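Local atomic coordinates of ribonuclease T2 (PDB entry 3T0O), a protein that cleaves single-stranded RNA, preferentially between purine and uridine residues, and so supplies degradation products of microbial RNA that are sensed by TLR8 in innate immunity. Residues A[121-132]-A[144-152]. Sequence-based numbering, arbitrary orientation.
Sequences LDLNSVLLKLGI and FKDALARVY
Tyr-152 reaches the junction of helices 107-121 and 123-129 in the alpha/beta fold of RNase T2, its OH donating to Leu-121 O at 2.7 Å. The carbonyl oxygen lies at the ring edge, in the ring plane, whereas the hydroxyl stands above the carbonyl plane, 58° out of it. The Leu-121 side chain crosses that of Tyr-152 at about a right angle, and Val-126 CG2 approaches OH to 3.6 Å. Further along, helix 123-129 and the 144-152 part of helix 141-152 cross at 117°, the axes of these segments approaching to 10.5 Å. Leu-148 CD2 sits among Leu-123, Val-126 and Leu-127, nearest Val-126 CG1 at 3.5 Å, while Val-126 and Val-151 meet tip to tip. Packing is tightest where Leu-130 CD1 presses on Ala-147 CB at 3.4 Å. At the far end, Ile-132 CG2 lies over one face of Phe-144 in a CH-pi contact, 3.9 Å from the centroid. A Schellman motif at Gly-131 ends the helix just before Ile-132. Strand 171-180 of the main antiparallel sheet backs the layer, Ile-175 touching both Leu-123 and Leu-148. Asp-122 caps helix 123-129 through OD1, which accepts from Ser-125 N, and its OD2 takes Ser-125 OG at 2.8 Å.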
loop_
_atom_site.group_PDB
_atom_site.type_symbol
_atom_site.label_atom_id
_atom_site.label_comp_id
_atom_site.label_asym_id
_atom_site.label_seq_id
_atom_site.Cartn_x
_atom_site.Cartn_y
_atom_site.Cartn_z
ATOM N N LEU A 121 -8.430 7.946 -2.213
ATOM C CA LEU A 121 -7.716 8.385 -1.055
ATOM C C LEU A 121 -6.665 9.446 -1.387
ATOM O O LEU A 121 -6.425 10.434 -0.646
ATOM C CB LEU A 121 -7.001 7.192 -0.431
ATOM C CG LEU A 121 -8.066 6.257 0.142
ATOM C CD1 LEU A 121 -7.331 4.936 0.491
ATOM C CD2 LEU A 121 -8.769 6.827 1.417
ATOM N N ASP A 122 -6.039 9.272 -2.583
ATOM C CA ASP A 122 -4.985 10.192 -3.018
ATOM C C ASP A 122 -4.013 10.645 -1.953
ATOM O O ASP A 122 -3.832 11.841 -1.710
ATOM C CB ASP A 122 -5.549 11.338 -3.826
ATOM C CG ASP A 122 -4.450 11.980 -4.736
ATOM O OD1 ASP A 122 -3.278 11.523 -4.678
ATOM O OD2 ASP A 122 -4.870 12.900 -5.460
ATOM N N LEU A 123 -3.383 9.633 -1.361
ATOM C CA LEU A 123 -2.404 9.896 -0.323
ATOM C C LEU A 123 -1.267 10.780 -0.789
ATOM O O LEU A 123 -0.836 11.617 -0.057
ATOM C CB LEU A 123 -1.899 8.530 0.175
ATOM C CG LEU A 123 -0.650 8.622 1.074
ATOM C CD1 LEU A 123 -0.998 9.265 2.456
ATOM C CD2 LEU A 123 -0.154 7.172 1.246
ATOM N N ASN A 124 -0.858 10.626 -2.027
ATOM C CA ASN A 124 0.183 11.461 -2.565
ATOM C C ASN A 124 -0.190 12.951 -2.552
ATOM O O ASN A 124 0.631 13.778 -2.084
ATOM C CB ASN A 124 0.516 11.019 -3.940
ATOM C CG ASN A 124 1.326 9.792 -3.903
ATOM O OD1 ASN A 124 2.486 9.877 -3.487
ATOM N ND2 ASN A 124 0.778 8.671 -4.386
ATOM N N SER A 125 -1.383 13.286 -3.006
ATOM C CA SER A 125 -1.763 14.712 -3.015
ATOM C C SER A 125 -1.959 15.187 -1.602
ATOM O O SER A 125 -1.632 16.334 -1.332
ATOM C CB SER A 125 -3.039 14.956 -3.817
ATOM O OG SER A 125 -2.731 14.680 -5.158
ATOM N N VAL A 126 -2.491 14.342 -0.744
ATOM C CA VAL A 126 -2.725 14.726 0.643
ATOM C C VAL A 126 -1.443 15.160 1.322
ATOM O O VAL A 126 -1.374 16.267 1.926
ATOM C CB VAL A 126 -3.388 13.602 1.357
ATOM C CG1 VAL A 126 -3.359 13.747 2.835
ATOM C CG2 VAL A 126 -4.808 13.504 0.837
ATOM N N LEU A 127 -0.399 14.313 1.159
ATOM C CA LEU A 127 0.838 14.632 1.829
ATOM C C LEU A 127 1.409 15.923 1.272
ATOM O O LEU A 127 1.876 16.792 2.032
ATOM C CB LEU A 127 1.846 13.457 1.631
ATOM C CG LEU A 127 1.469 12.309 2.543
ATOM C CD1 LEU A 127 2.372 11.101 2.041
ATOM C CD2 LEU A 127 1.703 12.544 4.017
ATOM N N LEU A 128 1.448 16.028 -0.066
ATOM C CA LEU A 128 2.068 17.219 -0.647
ATOM C C LEU A 128 1.350 18.476 -0.262
ATOM O O LEU A 128 2.020 19.473 -0.009
ATOM C CB LEU A 128 2.173 17.078 -2.163
ATOM C CG LEU A 128 3.174 16.005 -2.550
ATOM C CD1 LEU A 128 2.997 15.696 -4.064
ATOM C CD2 LEU A 128 4.621 16.380 -2.144
ATOM N N LYS A 129 0.014 18.439 -0.201
ATOM C CA LYS A 129 -0.748 19.632 0.194
ATOM C C LYS A 129 -0.453 20.029 1.614
ATOM O O LYS A 129 -0.529 21.245 1.954
ATOM C CB LYS A 129 -2.247 19.323 0.032
ATOM C CG LYS A 129 -3.050 20.514 0.410
ATOM C CD LYS A 129 -4.421 20.353 -0.078
ATOM C CE LYS A 129 -5.194 21.597 0.278
ATOM N NZ LYS A 129 -6.507 21.448 -0.323
ATOM N N LEU A 130 -0.100 19.041 2.429
ATOM C CA LEU A 130 0.243 19.277 3.800
ATOM C C LEU A 130 1.683 19.780 3.917
ATOM O O LEU A 130 2.145 20.084 5.043
ATOM C CB LEU A 130 0.013 17.982 4.578
ATOM C CG LEU A 130 -1.392 17.342 4.789
ATOM C CD1 LEU A 130 -1.323 15.951 5.306
ATOM C CD2 LEU A 130 -2.225 18.216 5.764
ATOM N N GLY A 131 2.430 19.814 2.813
ATOM C CA GLY A 131 3.847 20.224 2.877
ATOM C C GLY A 131 4.761 19.106 3.263
ATOM O O GLY A 131 5.975 19.338 3.547
ATOM N N ILE A 132 4.217 17.892 3.267
ATOM C CA ILE A 132 5.078 16.748 3.619
ATOM C C ILE A 132 5.604 16.107 2.372
ATOM O O ILE A 132 4.882 15.384 1.692
ATOM C CB ILE A 132 4.299 15.742 4.472
ATOM C CG1 ILE A 132 3.762 16.495 5.673
ATOM C CG2 ILE A 132 5.228 14.590 4.840
ATOM C CD1 ILE A 132 2.901 15.608 6.581
ATOM N N PHE A 144 3.289 13.001 10.067
ATOM C CA PHE A 144 2.505 12.163 9.224
ATOM C C PHE A 144 1.237 11.738 9.950
ATOM O O PHE A 144 0.176 11.831 9.431
ATOM C CB PHE A 144 3.276 10.915 8.887
ATOM C CG PHE A 144 4.332 11.144 7.904
ATOM C CD1 PHE A 144 4.101 10.898 6.550
ATOM C CD2 PHE A 144 5.631 11.523 8.337
ATOM C CE1 PHE A 144 5.120 11.099 5.672
ATOM C CE2 PHE A 144 6.659 11.701 7.436
ATOM C CZ PHE A 144 6.379 11.496 6.078
ATOM N N LYS A 145 1.381 11.240 11.182
ATOM C CA LYS A 145 0.208 10.678 11.824
ATOM C C LYS A 145 -0.867 11.707 12.057
ATOM O O LYS A 145 -2.066 11.472 11.753
ATOM C CB LYS A 145 0.628 9.968 13.115
ATOM C CG LYS A 145 -0.358 8.900 13.437
ATOM C CD LYS A 145 0.109 8.064 14.612
ATOM C CE LYS A 145 1.123 7.026 14.144
ATOM N NZ LYS A 145 1.599 6.149 15.266
ATOM N N ASP A 146 -0.490 12.864 12.535
ATOM C CA ASP A 146 -1.499 13.831 12.925
ATOM C C ASP A 146 -2.118 14.440 11.694
ATOM O O ASP A 146 -3.335 14.644 11.652
ATOM C CB ASP A 146 -0.917 14.885 13.846
ATOM C CG ASP A 146 -0.519 14.317 15.175
ATOM O OD1 ASP A 146 -0.979 13.206 15.549
ATOM O OD2 ASP A 146 0.268 14.974 15.858
ATOM N N ALA A 147 -1.329 14.695 10.689
ATOM C CA ALA A 147 -1.882 15.311 9.483
ATOM C C ALA A 147 -2.771 14.313 8.714
ATOM O O ALA A 147 -3.846 14.721 8.257
ATOM C CB ALA A 147 -0.778 15.890 8.663
ATOM N N LEU A 148 -2.356 13.052 8.577
ATOM C CA LEU A 148 -3.236 12.075 7.976
ATOM C C LEU A 148 -4.489 11.811 8.788
ATOM O O LEU A 148 -5.582 11.638 8.243
ATOM C CB LEU A 148 -2.485 10.795 7.658
ATOM C CG LEU A 148 -1.363 11.168 6.710
ATOM C CD1 LEU A 148 -0.656 9.851 6.479
ATOM C CD2 LEU A 148 -1.768 11.788 5.330
ATOM N N ALA A 149 -4.400 11.843 10.110
ATOM C CA ALA A 149 -5.609 11.719 10.885
ATOM C C ALA A 149 -6.577 12.840 10.671
ATOM O O ALA A 149 -7.794 12.620 10.661
ATOM C CB ALA A 149 -5.218 11.564 12.359
ATOM N N ARG A 150 -6.078 14.049 10.500
ATOM C CA ARG A 150 -6.998 15.190 10.252
ATOM C C ARG A 150 -7.653 15.029 8.895
ATOM O O ARG A 150 -8.861 15.200 8.762
ATOM C CB ARG A 150 -6.241 16.497 10.340
ATOM C CG ARG A 150 -6.981 17.709 9.789
ATOM C CD ARG A 150 -7.711 18.440 10.796
ATOM N NE ARG A 150 -8.420 19.517 10.148
ATOM C CZ ARG A 150 -8.622 20.723 10.683
ATOM N NH1 ARG A 150 -8.128 21.034 11.887
ATOM N NH2 ARG A 150 -9.301 21.637 9.985
ATOM N N VAL A 151 -6.872 14.709 7.891
ATOM C CA VAL A 151 -7.446 14.627 6.518
ATOM C C VAL A 151 -8.386 13.460 6.355
ATOM O O VAL A 151 -9.503 13.631 5.870
ATOM C CB VAL A 151 -6.336 14.543 5.485
ATOM C CG1 VAL A 151 -6.913 14.206 4.072
ATOM C CG2 VAL A 151 -5.584 15.898 5.450
ATOM N N TYR A 152 -7.966 12.272 6.817
ATOM C CA TYR A 152 -8.831 11.112 6.633
ATOM C C TYR A 152 -9.827 10.844 7.739
ATOM O O TYR A 152 -10.740 10.031 7.563
ATOM C CB TYR A 152 -7.958 9.861 6.456
ATOM C CG TYR A 152 -7.190 9.910 5.177
ATOM C CD1 TYR A 152 -7.840 10.027 3.973
ATOM C CD2 TYR A 152 -5.837 9.888 5.169
ATOM C CE1 TYR A 152 -7.097 10.073 2.757
ATOM C CE2 TYR A 152 -5.087 9.921 3.973
ATOM C CZ TYR A 152 -5.731 10.035 2.799
ATOM O OH TYR A 152 -4.992 10.036 1.652
#